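Local atomic coordinates of quinone oxidoreductase (PDB entry 3TQH), a protein that binds NADPH and, judging from its family, probably uses it to reduce quinones as a medium-chain dehydrogenase/reductase. Residues V180-S185 with L195-C200; N34-K39 with A114-I119; A137-L142 with H276-L281. All coordinates share one frame; numbering follows the deposited sequence.

Contact 1 of 3, residues V180-S185 with L195-C200; sequences VITTAS and LGAEQC. With NDP (NADPH dihydro-nicotinamide-adenine-dinucleotide phosphate), chain B.
With chi1 of T182 at -174°, OG1 lies anti to the backbone N and CG2 takes the place between N and the carbonyl carbon, from which the methyl reaches C200 SG at 3.8 Å and A197 CB at 3.9 Å. OG1 meanwhile is hydrogen-bonded to the carbonyl of I158 on the neighbouring strand. On the other face of the sheet, CG of Q199 is anti to its backbone N (chi1 -179°) and the chain runs out extended alongside I181; the two side chains point the same way, and OE1 of Q199 sits 3.7 Å from I181 CG2, while its NE2 is bonded to the carbonyl of A211.

The backbones pair in parallel register, I181 with Q199 and T182 with C200. T182 N donates to Q199 O at 2.9 Å, and the V180 carbonyl takes two N-H groups, a bond from E198 N at 2.9 Å in the plane of the carbonyl and a weak one from Q199 N. One water bridges V180 N and G196 O. G196, with positive phi, closes a Schellman motif at the end of the preceding helix, turning the chain toward the edge strand.

Beyond the paired residues, S185 meets the cofactor: its N donates to O1X of the NADPH 2'-phosphate at 2.6 Å with an almost straight N-H...O angle of 169°, and its OG donates to O3X at 2.9 Å. Strand 179-184, helix 186-195 and edge strand 199-202 form a right-handed beta-alpha-beta crossover of the Rossmann fold, whose second strand ends, as in other NADPH-binding members, at the 2'-phosphate of the adenosine ribose.

Contact 2 of 3, residues N34-K39 with A114-I119; sequences NQMLIK and ASPDTI
The selenomethionine M36 crosses obliquely over both P116 and I119, its bent chain reaching each with a different atom. The terminal methyl CE lies against the proline ring, 3.7 Å from P116 CD and nearly as near to CB, whereas SE, one bond earlier, meets I119 CD1 at 3.6 Å. Two torsions set up this double approach: CG is placed between the backbone N and the carbonyl carbon (chi1 62°), close to the A114 carbonyl O, and the bend at chi3 (53°) turns CE aside from the line of the chain. I119 answers with its CB directed toward the other segment and its CD1 as the touching atom.

Beneath these side chains, M36 and A114 form an antiparallel hydrogen-bonded pair. M36 N donates to A114 O at 2.9 Å, and A114 N returns a bond to M36 O at 3.1 Å. The pair joins strand 36-44 to the end of strand 111-114 in the GroES-like catalytic domain of the medium-chain dehydrogenase/reductase fold, just where the chain leaves that strand and turns toward strand 119-121. Within the turn, T118 N is bonded to S115 O, and T118 OG1 reaches the carbonyl of I98.

The P116 ring also meets the backbone of the other segment: its CD is 3.2 Å from the carbonyl O of N34. L82, V86 and V89 also touch the M36 side chain, while I119 packs on F75 and V95. Q35, just before M36, brings its CB to 3.6 Å from A114 O.

Contact 3 of 3, residues A137-L142 with H276-L281; sequences AGLTAL and HYLGKL. With NDP (NADPH dihydro-nicotinamide-adenine-dinucleotide phosphate), chain B.
L278 projects from helix 272-283 into a hollow on helix 135-147, whose other side, at T140, lines the nicotinamide pocket of this medium-chain dehydrogenase/reductase with its Rossmann-type nucleotide-binding domain. Over the two short segments the helix axes come within 10.3 Å, with 109° between their directions.

The floor of the hollow is G138. Having no side chain, it lets the CD1 methyl of L278 settle directly onto the helix backbone, 3.3 Å from G138 C; the bare backbone at this glycine leaves the methyl this close approach. The neighbouring L139 forms one wall, its CD2 standing 4.4 Å from L278 CD1. L142, one turn further along from G138, forms another: its CG lies anti to the backbone N (chi1 -170°), and CD2 meets the other branch of L278, CD2, at 4.1 Å. The L142 and L278 side chains run antiparallel to one another where they pass; CD1 of L278 lies on G138 and by L139, CD2 by L142. L172 of helix 164-175 also touches L278, and E274 touches both L139 and L142.

At the outer margin, the ring of Y277 approaches L142 obliquely, while L281 CG stands 4.3 Å over one face of the Y277 ring, nearer its rim than its centre. The helix surface turned from this contact belongs to the cofactor pocket: T140, touching V244, L266 and K268, has its hydroxyl bonded to the carbonyl of T136, and that same OG1 lies 3.2 Å from C4N of the nicotinamide.

Contacts 1 and 3 meet opposite ends of the same NADPH: S185 in contact 1 holds the 2'-phosphate, and T140 in contact 3 lies by the nicotinamide. Their centres are 20 Å apart and their nearest atoms about 11 Å apart, so the cofactor links them without direct touch. Along the chain, contact 1 is nested inside the loop that contact 3 closes. Contact 2 closes before both open and lies away from the cofactor site, its centre 37 Å from that of contact 1, on the other side of the chain's centre. From contact 3 it is nearer, about 19 Å between centres and about 6 Å between nearest atoms.

Contact 1 of 3, residues V180-S185 with L195-C200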
# COMPACT_ATOMS: atom_id res chain seq x y z
N VAL A 180 -9.90 -12.04 14.16
CA VAL A 180 -8.73 -11.24 13.82
C VAL A 180 -7.91 -10.92 15.06
O VAL A 180 -8.40 -10.28 15.99
CB VAL A 180 -9.12 -9.94 13.08
CG1 VAL A 180 -7.92 -8.99 12.97
CG2 VAL A 180 -9.66 -10.25 11.70
N ILE A 181 -6.66 -11.38 15.04
CA ILE A 181 -5.66 -11.03 16.04
C ILE A 181 -4.70 -10.08 15.35
O ILE A 181 -4.40 -10.26 14.16
CB ILE A 181 -4.86 -12.28 16.52
CG1 ILE A 181 -5.80 -13.41 16.94
CG2 ILE A 181 -3.94 -11.91 17.68
CD1 ILE A 181 -5.08 -14.71 17.34
N THR A 182 -4.20 -9.08 16.06
CA THR A 182 -3.25 -8.16 15.45
C THR A 182 -2.23 -7.65 16.44
O THR A 182 -2.44 -7.74 17.65
CB THR A 182 -3.96 -6.95 14.80
OG1 THR A 182 -3.00 -6.15 14.09
CG2 THR A 182 -4.67 -6.09 15.85
N THR A 183 -1.13 -7.11 15.93
CA THR A 183 -0.09 -6.50 16.76
C THR A 183 -0.01 -4.99 16.53
O THR A 183 0.03 -4.54 15.39
CB THR A 183 1.29 -7.14 16.51
OG1 THR A 183 1.56 -7.19 15.11
CG2 THR A 183 1.34 -8.56 17.08
N ALA A 184 0.01 -4.23 17.62
CA ALA A 184 0.14 -2.78 17.56
C ALA A 184 0.55 -2.19 18.91
O ALA A 184 0.53 -2.88 19.93
CB ALA A 184 -1.17 -2.18 17.10
N SER A 185 0.92 -0.92 18.91
CA SER A 185 1.15 -0.16 20.15
C SER A 185 -0.12 -0.09 20.99
O SER A 185 -1.23 -0.16 20.45
CB SER A 185 1.61 1.26 19.84
OG SER A 185 2.87 1.26 19.19
N LEU A 195 -12.19 -1.23 14.60
CA LEU A 195 -12.19 -1.68 13.20
C LEU A 195 -12.51 -3.17 13.03
O LEU A 195 -12.73 -3.62 11.91
CB LEU A 195 -10.84 -1.38 12.53
CG LEU A 195 -10.44 0.08 12.30
CD1 LEU A 195 -9.21 0.12 11.41
CD2 LEU A 195 -11.56 0.88 11.67
N GLY A 196 -12.53 -3.93 14.12
CA GLY A 196 -12.93 -5.33 14.09
C GLY A 196 -11.96 -6.35 14.67
O GLY A 196 -12.26 -7.54 14.68
N ALA A 197 -10.80 -5.91 15.16
CA ALA A 197 -9.87 -6.82 15.81
C ALA A 197 -10.51 -7.38 17.09
O ALA A 197 -11.13 -6.64 17.85
CB ALA A 197 -8.56 -6.12 16.13
N GLU A 198 -10.37 -8.68 17.31
CA GLU A 198 -10.83 -9.31 18.55
C GLU A 198 -9.76 -9.22 19.63
O GLU A 198 -10.08 -9.06 20.81
CB GLU A 198 -11.18 -10.78 18.32
CG GLU A 198 -12.05 -11.37 19.43
CD GLU A 198 -11.87 -12.87 19.58
OE1 GLU A 198 -10.75 -13.30 19.95
OE2 GLU A 198 -12.85 -13.60 19.35
N GLN A 199 -8.50 -9.34 19.23
CA GLN A 199 -7.37 -9.24 20.15
C GLN A 199 -6.30 -8.33 19.55
O GLN A 199 -5.91 -8.50 18.39
CB GLN A 199 -6.78 -10.63 20.41
CG GLN A 199 -5.60 -10.66 21.39
CD GLN A 199 -5.08 -12.07 21.63
OE1 GLN A 199 -5.41 -13.00 20.90
NE2 GLN A 199 -4.27 -12.24 22.67
N CYS A 200 -5.85 -7.37 20.34
CA CYS A 200 -4.73 -6.52 19.96
C CYS A 200 -3.56 -6.76 20.91
O CYS A 200 -3.62 -6.39 22.08
CB CYS A 200 -5.13 -5.06 20.02
SG CYS A 200 -6.46 -4.70 18.92
PA NDP B . 3.04 1.23 7.21
O1A NDP B . 4.20 2.15 7.30
O2A NDP B . 1.80 1.96 6.89
O5B NDP B . 2.84 0.46 8.60
C5B NDP B . 3.02 1.16 9.81
C4B NDP B . 2.50 0.33 10.98
O4B NDP B . 3.44 -0.67 11.29
C3B NDP B . 2.27 1.12 12.26
O3B NDP B . 0.88 1.27 12.48
C2B NDP B . 2.95 0.31 13.36
O2B NDP B . 2.10 0.06 14.46
C1B NDP B . 3.29 -0.99 12.66
N9A NDP B . 4.53 -1.64 13.13
C8A NDP B . 5.81 -1.14 13.04
N7A NDP B . 6.66 -2.04 13.57
C5A NDP B . 5.95 -3.11 13.99
C6A NDP B . 6.33 -4.30 14.60
N6A NDP B . 7.61 -4.52 14.86
N1A NDP B . 5.37 -5.23 14.93
C2A NDP B . 4.04 -4.98 14.65
N3A NDP B . 3.66 -3.80 14.04
C4A NDP B . 4.60 -2.87 13.72
O3 NDP B . 3.33 0.06 6.14
PN NDP B . 2.28 -0.58 5.10
O1N NDP B . 2.04 0.39 4.01
O2N NDP B . 1.13 -1.19 5.77
O5D NDP B . 3.20 -1.76 4.50
C5D NDP B . 3.80 -2.72 5.34
C4D NDP B . 4.92 -3.44 4.57
O4D NDP B . 4.38 -4.11 3.45
C3D NDP B . 5.97 -2.46 4.07
O3D NDP B . 7.25 -2.98 4.33
C2D NDP B . 5.69 -2.35 2.59
O2D NDP B . 6.85 -2.05 1.83
C1D NDP B . 5.09 -3.72 2.28
N1N NDP B . 4.19 -3.77 1.10
C2N NDP B . 4.42 -4.75 0.16
C3N NDP B . 3.66 -4.84 -1.01
C7N NDP B . 3.92 -5.91 -2.02
O7N NDP B . 3.13 -5.94 -3.19
N7N NDP B . 4.89 -6.80 -1.81
C4N NDP B . 2.57 -3.83 -1.23
C5N NDP B . 2.37 -2.80 -0.16
C6N NDP B . 3.19 -2.83 0.96
P2B NDP B . 2.35 0.79 15.88
O1X NDP B . 1.13 0.56 16.74
O2X NDP B . 2.53 2.27 15.68
O3X NDP B . 3.55 0.23 16.58
O HOH W 1 -12.42 -10.28 14.88

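Contact 2 of 3, residues N34-K39 with A114-I119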
# COMPACT_ATOMS: atom_id res chain seq x y z
N ASN A 34 -1.54 4.65 -26.76
CA ASN A 34 -2.42 3.85 -25.89
C ASN A 34 -2.38 4.25 -24.41
O ASN A 34 -2.87 3.52 -23.55
CB ASN A 34 -2.14 2.34 -26.06
CG ASN A 34 -0.73 1.93 -25.63
OD1 ASN A 34 0.02 2.72 -25.05
ND2 ASN A 34 -0.38 0.69 -25.92
N GLN A 35 -1.82 5.43 -24.12
CA GLN A 35 -1.76 5.95 -22.76
C GLN A 35 -2.50 7.30 -22.67
O GLN A 35 -3.04 7.78 -23.66
CB GLN A 35 -0.30 6.11 -22.32
CG GLN A 35 0.47 4.80 -22.30
CD GLN A 35 1.88 4.97 -21.79
OE1 GLN A 35 2.22 4.51 -20.71
NE2 GLN A 35 2.71 5.65 -22.56
N MSE A 36 -2.52 7.88 -21.47
CA MSE A 36 -3.20 9.16 -21.24
C MSE A 36 -2.40 10.06 -20.30
O MSE A 36 -1.51 9.59 -19.60
CB MSE A 36 -4.60 8.92 -20.66
CG MSE A 36 -4.61 8.23 -19.31
SE MSE A 36 -6.28 7.30 -18.89
CE MSE A 36 -6.44 6.21 -20.50
N LEU A 37 -2.72 11.35 -20.30
CA LEU A 37 -2.14 12.30 -19.36
C LEU A 37 -3.20 12.70 -18.34
O LEU A 37 -4.31 13.08 -18.71
CB LEU A 37 -1.61 13.53 -20.09
CG LEU A 37 -0.75 14.51 -19.28
CD1 LEU A 37 0.59 13.88 -18.89
CD2 LEU A 37 -0.52 15.79 -20.06
N ILE A 38 -2.85 12.61 -17.06
CA ILE A 38 -3.77 12.86 -15.95
C ILE A 38 -3.34 14.09 -15.15
O ILE A 38 -2.19 14.17 -14.73
CB ILE A 38 -3.81 11.67 -14.96
CG1 ILE A 38 -4.06 10.34 -15.69
CG2 ILE A 38 -4.88 11.90 -13.90
CD1 ILE A 38 -5.40 10.25 -16.37
N LYS A 39 -4.25 15.03 -14.91
CA LYS A 39 -4.02 16.09 -13.93
C LYS A 39 -4.25 15.50 -12.54
O LYS A 39 -5.37 15.10 -12.22
CB LYS A 39 -4.97 17.26 -14.18
CG LYS A 39 -4.83 18.42 -13.19
CD LYS A 39 -6.05 19.36 -13.21
CE LYS A 39 -6.00 20.34 -14.36
NZ LYS A 39 -6.94 21.49 -14.15
N ALA A 114 -0.49 7.40 -17.58
CA ALA A 114 -1.04 6.11 -17.16
C ALA A 114 -1.71 5.35 -18.31
O ALA A 114 -2.19 5.95 -19.28
CB ALA A 114 -2.03 6.31 -16.03
N SER A 115 -1.72 4.03 -18.17
CA SER A 115 -2.41 3.15 -19.10
C SER A 115 -3.84 2.97 -18.61
O SER A 115 -4.09 2.99 -17.41
CB SER A 115 -1.69 1.80 -19.15
OG SER A 115 -2.40 0.86 -19.94
N PRO A 116 -4.80 2.79 -19.54
CA PRO A 116 -6.17 2.49 -19.09
C PRO A 116 -6.30 1.17 -18.32
O PRO A 116 -7.32 0.95 -17.66
CB PRO A 116 -6.96 2.42 -20.41
CG PRO A 116 -5.93 2.23 -21.48
CD PRO A 116 -4.70 2.93 -21.00
N ASP A 117 -5.29 0.31 -18.42
CA ASP A 117 -5.28 -0.98 -17.73
C ASP A 117 -4.95 -0.84 -16.25
O ASP A 117 -5.24 -1.75 -15.48
CB ASP A 117 -4.29 -1.93 -18.40
CG ASP A 117 -4.63 -2.21 -19.86
OD1 ASP A 117 -5.73 -2.76 -20.14
OD2 ASP A 117 -3.80 -1.89 -20.74
N THR A 118 -4.34 0.28 -15.86
CA THR A 118 -3.97 0.49 -14.45
C THR A 118 -4.75 1.63 -13.77
O THR A 118 -4.27 2.22 -12.80
CB THR A 118 -2.44 0.70 -14.29
OG1 THR A 118 -2.07 1.98 -14.82
CG2 THR A 118 -1.67 -0.42 -15.00
N ILE A 119 -5.94 1.93 -14.28
CA ILE A 119 -6.85 2.89 -13.64
C ILE A 119 -8.28 2.38 -13.66
O ILE A 119 -8.61 1.45 -14.39
CB ILE A 119 -6.82 4.29 -14.32
CG1 ILE A 119 -7.33 4.21 -15.77
CG2 ILE A 119 -5.42 4.86 -14.29
CD1 ILE A 119 -7.93 5.51 -16.26

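Contact 3 of 3, residues A137-L142 with H276-L281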
# COMPACT_ATOMS: atom_id res chain seq x y z
N ALA A 137 -2.52 0.04 -0.89
CA ALA A 137 -2.84 -0.52 0.43
C ALA A 137 -4.00 -1.49 0.36
O ALA A 137 -3.93 -2.59 0.91
CB ALA A 137 -3.16 0.60 1.43
N GLY A 138 -5.07 -1.09 -0.32
CA GLY A 138 -6.27 -1.90 -0.44
C GLY A 138 -6.08 -3.17 -1.25
O GLY A 138 -6.54 -4.24 -0.84
N LEU A 139 -5.43 -3.05 -2.40
CA LEU A 139 -5.21 -4.21 -3.26
C LEU A 139 -4.29 -5.20 -2.56
O LEU A 139 -4.45 -6.41 -2.72
CB LEU A 139 -4.64 -3.82 -4.62
CG LEU A 139 -5.60 -3.14 -5.60
CD1 LEU A 139 -4.82 -2.53 -6.78
CD2 LEU A 139 -6.68 -4.10 -6.10
N THR A 140 -3.32 -4.70 -1.80
CA THR A 140 -2.42 -5.58 -1.07
C THR A 140 -3.16 -6.32 0.05
O THR A 140 -3.06 -7.54 0.16
CB THR A 140 -1.23 -4.81 -0.48
OG1 THR A 140 -0.59 -4.05 -1.51
CG2 THR A 140 -0.22 -5.78 0.11
N ALA A 141 -3.90 -5.58 0.86
CA ALA A 141 -4.70 -6.19 1.92
C ALA A 141 -5.55 -7.32 1.37
O ALA A 141 -5.51 -8.44 1.88
CB ALA A 141 -5.57 -5.14 2.59
N LEU A 142 -6.29 -7.05 0.29
CA LEU A 142 -7.23 -8.03 -0.27
C LEU A 142 -6.52 -9.26 -0.83
O LEU A 142 -6.89 -10.40 -0.54
CB LEU A 142 -8.07 -7.37 -1.37
CG LEU A 142 -9.27 -8.15 -1.91
CD1 LEU A 142 -10.21 -8.61 -0.78
CD2 LEU A 142 -10.01 -7.30 -2.94
N HIS A 276 -12.48 -1.74 -8.14
CA HIS A 276 -13.91 -1.39 -8.25
C HIS A 276 -14.63 -1.78 -6.96
O HIS A 276 -15.41 -0.99 -6.40
CB HIS A 276 -14.58 -2.16 -9.40
CG HIS A 276 -14.60 -1.42 -10.71
ND1 HIS A 276 -15.13 -0.16 -10.85
CD2 HIS A 276 -14.22 -1.81 -11.95
CE1 HIS A 276 -15.04 0.22 -12.12
NE2 HIS A 276 -14.50 -0.77 -12.81
N TYR A 277 -14.37 -3.01 -6.51
CA TYR A 277 -14.99 -3.57 -5.31
C TYR A 277 -14.59 -2.80 -4.06
O TYR A 277 -15.46 -2.38 -3.29
CB TYR A 277 -14.61 -5.06 -5.18
CG TYR A 277 -15.04 -5.71 -3.89
CD1 TYR A 277 -16.38 -6.03 -3.66
CD2 TYR A 277 -14.12 -6.02 -2.91
CE1 TYR A 277 -16.78 -6.63 -2.48
CE2 TYR A 277 -14.51 -6.63 -1.72
CZ TYR A 277 -15.84 -6.92 -1.51
OH TYR A 277 -16.23 -7.52 -0.34
N LEU A 278 -13.29 -2.59 -3.87
CA LEU A 278 -12.79 -1.85 -2.72
C LEU A 278 -13.33 -0.42 -2.68
O LEU A 278 -13.71 0.07 -1.61
CB LEU A 278 -11.26 -1.83 -2.71
CG LEU A 278 -10.58 -3.18 -2.48
CD1 LEU A 278 -9.07 -3.04 -2.62
CD2 LEU A 278 -10.95 -3.75 -1.12
N GLY A 279 -13.36 0.24 -3.83
CA GLY A 279 -13.87 1.60 -3.92
C GLY A 279 -15.36 1.70 -3.61
O GLY A 279 -15.80 2.69 -3.02
N LYS A 280 -16.12 0.70 -4.02
CA LYS A 280 -17.56 0.66 -3.72
C LYS A 280 -17.79 0.59 -2.21
O LYS A 280 -18.61 1.34 -1.66
CB LYS A 280 -18.21 -0.53 -4.42
CG LYS A 280 -19.72 -0.40 -4.58
CD LYS A 280 -20.30 -1.52 -5.44
CE LYS A 280 -21.77 -1.29 -5.73
NZ LYS A 280 -22.37 -2.47 -6.39
N LEU A 281 -17.07 -0.32 -1.55
CA LEU A 281 -17.13 -0.46 -0.09
C LEU A 281 -16.86 0.87 0.60
O LEU A 281 -17.60 1.25 1.51
CB LEU A 281 -16.11 -1.50 0.40
CG LEU A 281 -16.31 -2.97 0.05
CD1 LEU A 281 -15.22 -3.81 0.72
CD2 LEU A 281 -17.69 -3.48 0.46
PA NDP B . 3.04 1.23 7.21
O1A NDP B . 4.20 2.15 7.30
O2A NDP B . 1.80 1.96 6.89
O5B NDP B . 2.84 0.46 8.60
C5B NDP B . 3.02 1.16 9.81
C4B NDP B . 2.50 0.33 10.98
O4B NDP B . 3.44 -0.67 11.29
C3B NDP B . 2.27 1.12 12.26
O3B NDP B . 0.88 1.27 12.48
C2B NDP B . 2.95 0.31 13.36
O2B NDP B . 2.10 0.06 14.46
C1B NDP B . 3.29 -0.99 12.66
N9A NDP B . 4.53 -1.64 13.13
C8A NDP B . 5.81 -1.14 13.04
N7A NDP B . 6.66 -2.04 13.57
C5A NDP B . 5.95 -3.11 13.99
C6A NDP B . 6.33 -4.30 14.60
N6A NDP B . 7.61 -4.52 14.86
N1A NDP B . 5.37 -5.23 14.93
C2A NDP B . 4.04 -4.98 14.65
N3A NDP B . 3.66 -3.80 14.04
C4A NDP B . 4.60 -2.87 13.72
O3 NDP B . 3.33 0.06 6.14
PN NDP B . 2.28 -0.58 5.10
O1N NDP B . 2.04 0.39 4.01
O2N NDP B . 1.13 -1.19 5.77
O5D NDP B . 3.20 -1.76 4.50
C5D NDP B . 3.80 -2.72 5.34
C4D NDP B . 4.92 -3.44 4.57
O4D NDP B . 4.38 -4.11 3.45
C3D NDP B . 5.97 -2.46 4.07
O3D NDP B . 7.25 -2.98 4.33
C2D NDP B . 5.69 -2.35 2.59
O2D NDP B . 6.85 -2.05 1.83
C1D NDP B . 5.09 -3.72 2.28
N1N NDP B . 4.19 -3.77 1.10
C2N NDP B . 4.42 -4.75 0.16
C3N NDP B . 3.66 -4.84 -1.01
C7N NDP B . 3.92 -5.91 -2.02
O7N NDP B . 3.13 -5.94 -3.19
N7N NDP B . 4.89 -6.80 -1.81
C4N NDP B . 2.57 -3.83 -1.23
C5N NDP B . 2.37 -2.80 -0.16
C6N NDP B . 3.19 -2.83 0.96
P2B NDP B . 2.35 0.79 15.88
O1X NDP B . 1.13 0.56 16.74
O2X NDP B . 2.53 2.27 15.68
O3X NDP B . 3.55 0.23 16.58